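Local coordinates for protein benzoate transport porin BenP (Acinetobacter baumannii AB307-0294, PDB 5DL8) that probably forms a pore of the OprD family in the bacterial outer membrane, through which small solutes such as benzoate may pass, and binds calcium ions, at residues 21-27 / 56-62; 26-32 / 401-407; 124-128 / 155-160. The contacts are given in a common frame with arbitrary orientation. Residues are numbered along the deposited sequence.

Interaction 1: 21-27 / 56-62; sequences QTEDEWK and LFYKSKM
Extended residues 25-27 and 56-59 run antiparallel, axes 4.7 Å apart at 171°, with Glu-25 facing Lys-59, Trp-26 facing Tyr-58 and Lys-27 facing Phe-57. The first and last pairs are hydrogen-bonded: Glu-25 N to Lys-59 O 3.0 Å, Lys-59 N to Glu-25 O 2.8 Å, Lys-27 N to Phe-57 O 2.8 Å, Phe-57 N to Lys-27 O 2.9 Å. Between them, Trp-26 (m, chi2 84°) and Tyr-58 (t) share one face, the edge of Tyr-58 toward the face of Trp-26, centroids 4.6 Å apart, planes at 51°; Leu-56 CD1 lies at the Trp-26 ring edge, 4.1 Å from CE3. This is the open end of the first hairpin of a porin beta-barrel; the aromatic pair probably belongs to the girdle at the membrane interface. On the other face Glu-25 (m) and Lys-59 (m) bring OE1 and NZ to 4.2 Å, beyond a salt bridge, while Lys-27 (t, t) extends over the Phe-57 ring (m), a long, at most weak cation-pi approach. Before Glu-25 and beyond Lys-59, side chains supply most of the bonds. The two carboxylate oxygens of Asp-24 (m) serve two donors, OD1 taking Lys-61 N at 3.0 Å and OD2, weakly, Tyr-58 OH at 3.3 Å. Gln-21, long enough in t, t, carries NE2 to Lys-59 O (2.8 Å) and Glu-23 O (2.9 Å); main chain to main chain, Met-62 N meets Gln-21 O at 3.1 Å.

Interaction 2: 26-32 / 401-407; sequences WKFTLKN and VNYTKKF
The last strand of the chain meets the first here, and their pairing closes the barrel, as expected of an outer-membrane porin. Segments 26-32 and 401-407 are extended and antiparallel, their strand axes 4.7 Å apart at 176°. Trp-26 lies opposite Phe-407, Phe-28 opposite Lys-405, Leu-30 opposite Tyr-403 and Asn-32 opposite Val-401, each joined by two backbone hydrogen bonds, from Phe-28 N to Lys-405 O at 2.8 Å to Phe-407 N to Trp-26 O at 3.2 Å. On the face of Phe-28 large apolar groups meet. The C-terminal Phe-407 (p) swings its ring back over Trp-26, whose CB sits 3.6 Å from the ring centroid in a CH-pi contact; the Trp-26 five-membered ring lies almost parallel (3°) but slid aside, centroids 4.8 Å apart. Next along, Phe-28 CB abuts the edge of the Phe-407 ring (CE1, 4.2 Å). Phe-28 and Tyr-403, both t, bring ring edges together (CD2 to CE2, 4.0 Å), and Leu-30 CB abuts Tyr-403 CB at 3.9 Å. These rings and Leu-30 suit a surface probably turned to lipid; Lys-405, on the same face, leads its end away from segment 26-32. The opposite face, with Lys-27, Thr-29, Lys-31, Asn-402, Thr-404 and Lys-406, is polar and consistent with the pore wall: small threonines pair in mid-strand, and beside them a water fills a hollow, donating to Leu-30 O and Asn-402 OD1, each at 2.7 Å. Strand 47-65 flanks the first strand, where Trp-50 and Gln-52 bind the Asn-32 amide; strand 377-388 flanks the last, through Ala-378.

Interaction 3: 124-128 / 155-160; sequences DKTLL and TNLKSQ
Two main-chain hydrogen bonds tie Leu-127 to Lys-158, N to O and O to N, with Leu-127 N to Lys-158 O and Lys-158 N to Leu-127 O both 3.0 Å, and a third runs from Gln-160 N to Lys-125 O at 3.1 Å. They join neighbouring antiparallel strands of the porin barrel, 126-128 and 155-160, whose axes lie 4.7 Å apart at 174°. Thr-126 pairs with Ser-159 and Leu-128 with Leu-157 without backbone hydrogen bonds, and there side chains add to the ladder: Thr-126 OG1 (chi1 m) and Ser-159 OG (chi1 t) are hydrogen-bonded at 3.1 Å, two short hydroxyl groups that fit the 4.3 Å gap between the CA atoms. Ahead of the strand Asp-124 (phi 53°, psi -109°) and Lys-125 have angles close to a type II' turn, which sends the chain back from strand 107-123. The Lys-125 CB meets Gln-160 CB at 4.0 Å before its tail leads away. Lys-158 CB points to the face of Leu-127, while its m, t, t, t chain carries the end away from segment 124-128. On that face Asn-156 approaches a water, 2.5 Å from Asn-156 OD1 and 3.1 Å from Leu-127 O; Asn-156 ND2 is held by Tyr-202 OH. On the other face, beyond the hydroxyl pair, methyl groups make the packing. Leu-128 CD1 rests 3.8 Å from Thr-155 CG2, its CB 4.0 Å from Leu-157 CD1, and that same Leu-157 CD1 lies just 3.3 Å from Thr-126 CG2.

In the fold
All three are surface contacts on one curled sheet, resting on backbone ladders, none reaching a calcium site. Interactions 1 and 2 share strand 25-39, each using one edge of it: the first pairs it with its hairpin partner, the second with the final strand, 369 residues on, sealing the barrel. Both place aromatic rings beside Trp-26, Tyr-58 in one and Phe-407 in the other, whereas interaction 3 adds a hydroxyl pair and leucines. Interaction 1 goes on into loop largely through the side chains of Asp-24 and Gln-21; interaction 3 passes its strand end by one backbone bond. It lies about 14 Å from interaction 2 at nearest atoms, but touches interaction 1 through Met-62 CE and Leu-127 CD1, 3.4 Å apart.

Interaction 1: 21-27 / 56-62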
loop_
_atom_site.group_PDB
_atom_site.type_symbol
_atom_site.label_atom_id
_atom_site.label_comp_id
_atom_site.label_asym_id
_atom_site.label_seq_id
_atom_site.Cartn_x
_atom_site.Cartn_y
_atom_site.Cartn_z
ATOM N N GLN A 21 -8.107 -20.742 9.695
ATOM C CA GLN A 21 -6.806 -20.926 10.355
ATOM C C GLN A 21 -6.798 -21.912 11.546
ATOM O O GLN A 21 -7.346 -21.606 12.618
ATOM C CB GLN A 21 -6.293 -19.558 10.834
ATOM C CG GLN A 21 -4.799 -19.462 11.121
ATOM C CD GLN A 21 -4.459 -18.089 11.692
ATOM O OE1 GLN A 21 -5.001 -17.095 11.210
ATOM N NE2 GLN A 21 -3.594 -18.021 12.742
ATOM N N THR A 22 -6.114 -23.055 11.383
ATOM C CA THR A 22 -6.071 -24.142 12.409
ATOM C C THR A 22 -5.003 -23.926 13.510
ATOM O O THR A 22 -5.180 -24.398 14.646
ATOM C CB THR A 22 -5.862 -25.573 11.790
ATOM O OG1 THR A 22 -4.747 -25.550 10.903
ATOM C CG2 THR A 22 -7.102 -26.090 11.048
ATOM N N GLU A 23 -3.910 -23.227 13.171
ATOM C CA GLU A 23 -2.747 -23.012 14.070
ATOM C C GLU A 23 -2.489 -21.498 14.370
ATOM O O GLU A 23 -2.591 -20.653 13.466
ATOM C CB GLU A 23 -1.479 -23.647 13.406
ATOM C CG GLU A 23 -1.351 -25.193 13.361
ATOM C CD GLU A 23 -1.330 -25.829 14.784
ATOM O OE1 GLU A 23 -0.668 -25.285 15.714
ATOM O OE2 GLU A 23 -1.999 -26.856 14.995
ATOM N N ASP A 24 -2.102 -21.161 15.605
ATOM C CA ASP A 24 -1.580 -19.786 15.892
ATOM C C ASP A 24 -0.396 -19.480 14.949
ATOM O O ASP A 24 0.356 -20.419 14.556
ATOM C CB ASP A 24 -1.069 -19.608 17.318
ATOM C CG ASP A 24 -2.170 -19.651 18.400
ATOM O OD1 ASP A 24 -3.354 -19.805 18.164
ATOM O OD2 ASP A 24 -1.804 -19.485 19.564
ATOM N N GLU A 25 -0.287 -18.202 14.557
ATOM C CA GLU A 25 0.774 -17.670 13.685
ATOM C C GLU A 25 1.328 -16.456 14.438
ATOM O O GLU A 25 0.578 -15.563 14.837
ATOM C CB GLU A 25 0.264 -17.224 12.279
ATOM C CG GLU A 25 -0.171 -18.376 11.328
ATOM C CD GLU A 25 -1.165 -17.995 10.199
ATOM O OE1 GLU A 25 -1.300 -16.834 9.774
ATOM O OE2 GLU A 25 -1.859 -18.892 9.703
ATOM N N TRP A 26 2.642 -16.499 14.707
ATOM C CA TRP A 26 3.411 -15.369 15.219
ATOM C C TRP A 26 4.398 -14.846 14.147
ATOM O O TRP A 26 4.919 -15.644 13.334
ATOM C CB TRP A 26 4.199 -15.815 16.403
ATOM C CG TRP A 26 3.473 -16.323 17.576
ATOM C CD1 TRP A 26 3.014 -17.592 17.756
ATOM C CD2 TRP A 26 3.235 -15.632 18.779
ATOM N NE1 TRP A 26 2.465 -17.702 18.954
ATOM C CE2 TRP A 26 2.580 -16.518 19.625
ATOM C CE3 TRP A 26 3.463 -14.296 19.210
ATOM C CZ2 TRP A 26 2.165 -16.167 20.932
ATOM C CZ3 TRP A 26 3.046 -13.911 20.516
ATOM C CH2 TRP A 26 2.406 -14.858 21.369
ATOM N N LYS A 27 4.684 -13.533 14.134
ATOM C CA LYS A 27 5.732 -13.016 13.232
ATOM C C LYS A 27 6.545 -12.051 14.026
ATOM O O LYS A 27 5.973 -11.125 14.561
ATOM C CB LYS A 27 5.102 -12.325 12.030
ATOM C CG LYS A 27 6.046 -12.142 10.850
ATOM C CD LYS A 27 5.486 -11.647 9.486
ATOM C CE LYS A 27 4.320 -10.663 9.597
ATOM N NZ LYS A 27 3.853 -10.260 8.206
ATOM N N LEU A 56 6.309 -7.380 16.745
ATOM C CA LEU A 56 5.716 -8.683 16.947
ATOM C C LEU A 56 4.198 -8.686 16.591
ATOM O O LEU A 56 3.478 -7.720 16.913
ATOM C CB LEU A 56 5.923 -9.070 18.417
ATOM C CG LEU A 56 5.485 -10.490 18.813
ATOM C CD1 LEU A 56 6.265 -11.491 17.997
ATOM C CD2 LEU A 56 5.648 -10.675 20.299
ATOM N N PHE A 57 3.791 -9.706 15.854
ATOM C CA PHE A 57 2.411 -9.869 15.325
ATOM C C PHE A 57 1.900 -11.285 15.691
ATOM O O PHE A 57 2.583 -12.308 15.516
ATOM C CB PHE A 57 2.313 -9.706 13.781
ATOM C CG PHE A 57 2.893 -8.418 13.287
ATOM C CD1 PHE A 57 4.257 -8.338 12.972
ATOM C CD2 PHE A 57 2.122 -7.269 13.217
ATOM C CE1 PHE A 57 4.822 -7.141 12.560
ATOM C CE2 PHE A 57 2.668 -6.071 12.772
ATOM C CZ PHE A 57 4.022 -5.990 12.492
ATOM N N TYR A 58 0.702 -11.311 16.229
ATOM C CA TYR A 58 0.088 -12.503 16.694
ATOM C C TYR A 58 -1.297 -12.633 16.068
ATOM O O TYR A 58 -2.093 -11.643 16.052
ATOM C CB TYR A 58 -0.019 -12.462 18.190
ATOM C CG TYR A 58 -0.864 -13.605 18.741
ATOM C CD1 TYR A 58 -0.371 -14.937 18.784
ATOM C CD2 TYR A 58 -2.175 -13.362 19.226
ATOM C CE1 TYR A 58 -1.170 -15.957 19.301
ATOM C CE2 TYR A 58 -2.930 -14.363 19.757
ATOM C CZ TYR A 58 -2.429 -15.633 19.788
ATOM O OH TYR A 58 -3.240 -16.564 20.268
ATOM N N LYS A 59 -1.562 -13.842 15.558
ATOM C CA LYS A 59 -2.872 -14.214 15.077
ATOM C C LYS A 59 -3.298 -15.535 15.530
ATOM O O LYS A 59 -2.801 -16.550 15.011
ATOM C CB LYS A 59 -2.852 -14.377 13.593
ATOM C CG LYS A 59 -2.461 -13.151 12.843
ATOM C CD LYS A 59 -2.499 -13.426 11.353
ATOM C CE LYS A 59 -3.885 -13.907 10.988
ATOM N NZ LYS A 59 -4.056 -13.658 9.540
ATOM N N SER A 60 -4.282 -15.564 16.398
ATOM C CA SER A 60 -4.776 -16.842 16.870
ATOM C C SER A 60 -5.414 -17.739 15.798
ATOM O O SER A 60 -6.003 -17.293 14.820
ATOM C CB SER A 60 -5.744 -16.697 18.052
ATOM O OG SER A 60 -7.040 -16.336 17.627
ATOM N N LYS A 61 -5.297 -19.038 16.034
ATOM C CA LYS A 61 -6.215 -19.964 15.387
ATOM C C LYS A 61 -7.662 -19.575 15.767
ATOM O O LYS A 61 -7.931 -18.925 16.799
ATOM C CB LYS A 61 -5.929 -21.433 15.792
ATOM C CG LYS A 61 -6.256 -21.821 17.243
ATOM C CD LYS A 61 -5.875 -23.295 17.546
ATOM C CE LYS A 61 -5.509 -23.562 19.017
ATOM N NZ LYS A 61 -4.953 -24.920 19.282
ATOM N N MET A 62 -8.576 -20.001 14.918
ATOM C CA MET A 62 -10.000 -19.906 15.230
ATOM C C MET A 62 -10.378 -21.038 16.176
ATOM O O MET A 62 -10.114 -22.202 15.942
ATOM C CB MET A 62 -10.850 -19.881 13.952
ATOM C CG MET A 62 -10.687 -18.607 13.120
ATOM S SD MET A 62 -10.717 -16.965 13.942
ATOM C CE MET A 62 -12.478 -16.851 14.346
#

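Interaction 2: 26-32 / 401-407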
loop_
_atom_site.group_PDB
_atom_site.type_symbol
_atom_site.label_atom_id
_atom_site.label_comp_id
_atom_site.label_asym_id
_atom_site.label_seq_id
_atom_site.Cartn_x
_atom_site.Cartn_y
_atom_site.Cartn_z
ATOM N N TRP A 26 2.642 -16.499 14.707
ATOM C CA TRP A 26 3.411 -15.369 15.219
ATOM C C TRP A 26 4.398 -14.846 14.147
ATOM O O TRP A 26 4.919 -15.644 13.334
ATOM C CB TRP A 26 4.199 -15.815 16.403
ATOM C CG TRP A 26 3.473 -16.323 17.576
ATOM C CD1 TRP A 26 3.014 -17.592 17.756
ATOM C CD2 TRP A 26 3.235 -15.632 18.779
ATOM N NE1 TRP A 26 2.465 -17.702 18.954
ATOM C CE2 TRP A 26 2.580 -16.518 19.625
ATOM C CE3 TRP A 26 3.463 -14.296 19.210
ATOM C CZ2 TRP A 26 2.165 -16.167 20.932
ATOM C CZ3 TRP A 26 3.046 -13.911 20.516
ATOM C CH2 TRP A 26 2.406 -14.858 21.369
ATOM N N LYS A 27 4.684 -13.533 14.134
ATOM C CA LYS A 27 5.732 -13.016 13.232
ATOM C C LYS A 27 6.545 -12.051 14.026
ATOM O O LYS A 27 5.973 -11.125 14.561
ATOM C CB LYS A 27 5.102 -12.325 12.030
ATOM C CG LYS A 27 6.046 -12.142 10.850
ATOM C CD LYS A 27 5.486 -11.647 9.486
ATOM C CE LYS A 27 4.320 -10.663 9.597
ATOM N NZ LYS A 27 3.853 -10.260 8.206
ATOM N N PHE A 28 7.844 -12.294 14.128
ATOM C CA PHE A 28 8.804 -11.381 14.710
ATOM C C PHE A 28 9.628 -10.758 13.613
ATOM O O PHE A 28 10.182 -11.449 12.772
ATOM C CB PHE A 28 9.791 -12.121 15.638
ATOM C CG PHE A 28 10.792 -11.212 16.268
ATOM C CD1 PHE A 28 10.396 -10.238 17.139
ATOM C CD2 PHE A 28 12.117 -11.292 15.956
ATOM C CE1 PHE A 28 11.307 -9.311 17.662
ATOM C CE2 PHE A 28 13.045 -10.404 16.515
ATOM C CZ PHE A 28 12.648 -9.417 17.357
ATOM N N THR A 29 9.748 -9.441 13.659
ATOM C CA THR A 29 10.573 -8.726 12.709
ATOM C C THR A 29 11.536 -7.702 13.383
ATOM O O THR A 29 11.338 -7.252 14.472
ATOM C CB THR A 29 9.784 -7.957 11.593
ATOM O OG1 THR A 29 9.165 -6.820 12.138
ATOM C CG2 THR A 29 8.700 -8.784 10.844
ATOM N N LEU A 30 12.552 -7.364 12.580
ATOM C CA LEU A 30 13.535 -6.331 12.713
ATOM C C LEU A 30 13.693 -5.645 11.357
ATOM O O LEU A 30 13.742 -6.251 10.276
ATOM C CB LEU A 30 14.934 -6.851 13.192
ATOM C CG LEU A 30 15.001 -7.639 14.502
ATOM C CD1 LEU A 30 16.317 -8.373 14.641
ATOM C CD2 LEU A 30 14.821 -6.770 15.696
ATOM N N LYS A 31 13.783 -4.335 11.472
ATOM C CA LYS A 31 14.065 -3.464 10.357
ATOM C C LYS A 31 15.061 -2.300 10.732
ATOM O O LYS A 31 14.727 -1.365 11.520
ATOM C CB LYS A 31 12.737 -2.833 9.894
ATOM C CG LYS A 31 12.907 -2.186 8.492
ATOM C CD LYS A 31 11.624 -1.564 7.922
ATOM C CE LYS A 31 10.749 -2.647 7.261
ATOM N NZ LYS A 31 9.413 -2.011 6.813
ATOM N N ASN A 32 16.157 -2.275 10.032
ATOM C CA ASN A 32 17.125 -1.202 10.045
ATOM C C ASN A 32 16.863 -0.493 8.743
ATOM O O ASN A 32 17.136 -1.053 7.679
ATOM C CB ASN A 32 18.551 -1.754 10.022
ATOM C CG ASN A 32 19.672 -0.664 10.252
ATOM O OD1 ASN A 32 20.062 0.114 9.371
ATOM N ND2 ASN A 32 20.234 -0.686 11.444
ATOM N N VAL A 401 17.852 -3.397 6.133
ATOM C CA VAL A 401 18.239 -4.704 6.550
ATOM C C VAL A 401 17.084 -5.238 7.348
ATOM O O VAL A 401 16.780 -4.719 8.407
ATOM C CB VAL A 401 19.478 -4.726 7.446
ATOM C CG1 VAL A 401 19.870 -6.183 7.828
ATOM C CG2 VAL A 401 20.646 -3.988 6.792
ATOM N N ASN A 402 16.470 -6.290 6.832
ATOM C CA ASN A 402 15.234 -6.895 7.323
ATOM C C ASN A 402 15.509 -8.239 7.925
ATOM O O ASN A 402 16.303 -9.043 7.352
ATOM C CB ASN A 402 14.253 -7.073 6.151
ATOM C CG ASN A 402 13.606 -5.722 5.704
ATOM O OD1 ASN A 402 13.194 -4.919 6.581
ATOM N ND2 ASN A 402 13.539 -5.450 4.402
ATOM N N TYR A 403 14.823 -8.520 9.016
ATOM C CA TYR A 403 14.811 -9.861 9.593
ATOM C C TYR A 403 13.376 -10.237 9.860
ATOM O O TYR A 403 12.634 -9.431 10.378
ATOM C CB TYR A 403 15.547 -9.935 10.899
ATOM C CG TYR A 403 15.480 -11.312 11.508
ATOM C CD1 TYR A 403 16.341 -12.355 11.099
ATOM C CD2 TYR A 403 14.643 -11.573 12.558
ATOM C CE1 TYR A 403 16.298 -13.625 11.689
ATOM C CE2 TYR A 403 14.633 -12.790 13.182
ATOM C CZ TYR A 403 15.412 -13.817 12.708
ATOM O OH TYR A 403 15.324 -14.965 13.387
ATOM N N THR A 404 13.020 -11.456 9.482
ATOM C CA THR A 404 11.641 -12.007 9.570
ATOM C C THR A 404 11.711 -13.417 10.147
ATOM O O THR A 404 12.491 -14.229 9.699
ATOM C CB THR A 404 10.938 -11.917 8.235
ATOM O OG1 THR A 404 10.830 -10.549 7.911
ATOM C CG2 THR A 404 9.532 -12.521 8.291
ATOM N N LYS A 405 10.977 -13.676 11.201
ATOM C CA LYS A 405 10.859 -15.047 11.655
ATOM C C LYS A 405 9.396 -15.375 12.000
ATOM O O LYS A 405 8.714 -14.623 12.738
ATOM C CB LYS A 405 11.716 -15.312 12.838
ATOM C CG LYS A 405 11.616 -16.806 13.147
ATOM C CD LYS A 405 12.684 -17.293 14.087
ATOM C CE LYS A 405 12.278 -17.118 15.540
ATOM N NZ LYS A 405 13.117 -18.085 16.296
ATOM N N LYS A 406 8.952 -16.500 11.434
ATOM C CA LYS A 406 7.543 -16.911 11.395
ATOM C C LYS A 406 7.514 -18.237 12.124
ATOM O O LYS A 406 8.424 -19.065 11.971
ATOM C CB LYS A 406 7.140 -17.084 9.983
ATOM C CG LYS A 406 6.001 -16.222 9.588
ATOM C CD LYS A 406 5.522 -16.558 8.189
ATOM C CE LYS A 406 6.460 -15.939 7.163
ATOM N NZ LYS A 406 5.846 -14.676 6.642
ATOM N N PHE A 407 6.555 -18.379 13.017
ATOM C CA PHE A 407 6.560 -19.467 14.022
ATOM C C PHE A 407 5.134 -19.525 14.636
ATOM O O PHE A 407 4.087 -19.020 14.093
ATOM C CB PHE A 407 7.720 -19.368 15.065
ATOM C CG PHE A 407 7.615 -18.194 16.064
ATOM C CD1 PHE A 407 8.077 -16.912 15.741
ATOM C CD2 PHE A 407 7.073 -18.370 17.321
ATOM C CE1 PHE A 407 8.008 -15.836 16.643
ATOM C CE2 PHE A 407 6.937 -17.296 18.209
ATOM C CZ PHE A 407 7.440 -16.025 17.884
ATOM O OXT PHE A 407 5.023 -20.088 15.693
HETATM O O HOH W 1 11.714 -6.138 8.507
#

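Interaction 3: 124-128 / 155-160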
loop_
_atom_site.group_PDB
_atom_site.type_symbol
_atom_site.label_atom_id
_atom_site.label_comp_id
_atom_site.label_asym_id
_atom_site.label_seq_id
_atom_site.Cartn_x
_atom_site.Cartn_y
_atom_site.Cartn_z
ATOM N N ASP A 124 -18.558 -21.039 9.464
ATOM C CA ASP A 124 -18.419 -21.638 8.148
ATOM C C ASP A 124 -17.317 -20.874 7.288
ATOM O O ASP A 124 -16.129 -21.023 7.552
ATOM C CB ASP A 124 -19.802 -21.679 7.448
ATOM C CG ASP A 124 -19.836 -22.607 6.210
ATOM O OD1 ASP A 124 -18.920 -23.469 6.099
ATOM O OD2 ASP A 124 -20.774 -22.482 5.384
ATOM N N LYS A 125 -17.703 -20.111 6.260
ATOM C CA LYS A 125 -16.743 -19.346 5.449
ATOM C C LYS A 125 -16.815 -17.839 5.652
ATOM O O LYS A 125 -16.445 -17.066 4.771
ATOM C CB LYS A 125 -16.880 -19.758 3.986
ATOM C CG LYS A 125 -16.373 -21.187 3.776
ATOM C CD LYS A 125 -16.549 -21.680 2.339
ATOM C CE LYS A 125 -15.844 -23.014 2.200
ATOM N NZ LYS A 125 -16.580 -23.873 1.246
ATOM N N THR A 126 -17.207 -17.443 6.861
ATOM C CA THR A 126 -17.381 -16.052 7.246
ATOM C C THR A 126 -16.579 -15.694 8.522
ATOM O O THR A 126 -16.402 -16.504 9.449
ATOM C CB THR A 126 -18.867 -15.772 7.429
ATOM O OG1 THR A 126 -19.532 -16.259 6.250
ATOM C CG2 THR A 126 -19.182 -14.256 7.646
ATOM N N LEU A 127 -16.079 -14.474 8.555
ATOM C CA LEU A 127 -15.334 -14.035 9.641
ATOM C C LEU A 127 -15.657 -12.613 9.877
ATOM O O LEU A 127 -15.583 -11.793 8.938
ATOM C CB LEU A 127 -13.902 -14.225 9.290
ATOM C CG LEU A 127 -13.004 -13.853 10.483
ATOM C CD1 LEU A 127 -13.088 -14.918 11.561
ATOM C CD2 LEU A 127 -11.558 -13.598 10.023
ATOM N N LEU A 128 -16.066 -12.309 11.101
ATOM C CA LEU A 128 -16.372 -10.934 11.554
ATOM C C LEU A 128 -15.136 -10.492 12.392
ATOM O O LEU A 128 -14.697 -11.244 13.298
ATOM C CB LEU A 128 -17.647 -10.891 12.429
ATOM C CG LEU A 128 -17.944 -9.603 13.246
ATOM C CD1 LEU A 128 -18.377 -8.482 12.278
ATOM C CD2 LEU A 128 -18.925 -9.835 14.413
ATOM N N THR A 155 -14.714 -2.336 12.005
ATOM C CA THR A 155 -15.343 -3.634 11.922
ATOM C C THR A 155 -15.447 -4.043 10.508
ATOM O O THR A 155 -15.842 -3.204 9.679
ATOM C CB THR A 155 -16.751 -3.511 12.418
ATOM O OG1 THR A 155 -16.701 -2.817 13.649
ATOM C CG2 THR A 155 -17.369 -4.848 12.621
ATOM N N ASN A 156 -15.109 -5.295 10.204
ATOM C CA ASN A 156 -15.442 -5.874 8.901
ATOM C C ASN A 156 -15.922 -7.299 8.903
ATOM O O ASN A 156 -15.789 -7.990 9.896
ATOM C CB ASN A 156 -14.315 -5.681 7.881
ATOM C CG ASN A 156 -13.031 -6.528 8.146
ATOM O OD1 ASN A 156 -12.948 -7.459 8.952
ATOM N ND2 ASN A 156 -12.076 -6.251 7.337
ATOM N N LEU A 157 -16.532 -7.689 7.777
ATOM C CA LEU A 157 -17.198 -9.008 7.569
ATOM C C LEU A 157 -16.741 -9.517 6.218
ATOM O O LEU A 157 -16.814 -8.769 5.228
ATOM C CB LEU A 157 -18.723 -8.918 7.615
ATOM C CG LEU A 157 -19.521 -10.229 7.568
ATOM C CD1 LEU A 157 -19.134 -11.147 8.720
ATOM C CD2 LEU A 157 -21.031 -9.938 7.584
ATOM N N LYS A 158 -16.127 -10.701 6.231
ATOM C CA LYS A 158 -15.621 -11.413 5.008
ATOM C C LYS A 158 -16.329 -12.718 4.805
ATOM O O LYS A 158 -16.443 -13.476 5.744
ATOM C CB LYS A 158 -14.180 -11.844 5.191
ATOM C CG LYS A 158 -13.325 -10.726 5.545
ATOM C CD LYS A 158 -11.916 -11.185 5.640
ATOM C CE LYS A 158 -11.095 -10.024 6.077
ATOM N NZ LYS A 158 -9.715 -10.340 5.674
ATOM N N SER A 159 -16.692 -13.029 3.584
ATOM C CA SER A 159 -17.281 -14.312 3.281
ATOM C C SER A 159 -16.942 -14.917 1.897
ATOM O O SER A 159 -16.972 -14.216 0.894
ATOM C CB SER A 159 -18.778 -14.127 3.422
ATOM O OG SER A 159 -19.456 -15.366 3.266
ATOM N N GLN A 160 -16.618 -16.206 1.832
ATOM C CA GLN A 160 -16.577 -16.944 0.555
ATOM C C GLN A 160 -17.966 -17.479 0.347
ATOM O O GLN A 160 -18.311 -18.582 0.804
ATOM C CB GLN A 160 -15.548 -18.094 0.616
ATOM C CG GLN A 160 -15.166 -18.689 -0.717
ATOM C CD GLN A 160 -14.356 -17.706 -1.575
ATOM O OE1 GLN A 160 -13.588 -16.906 -1.084
ATOM N NE2 GLN A 160 -14.604 -17.714 -2.846
HETATM O O HOH W 2 -13.176 -9.903 9.125
#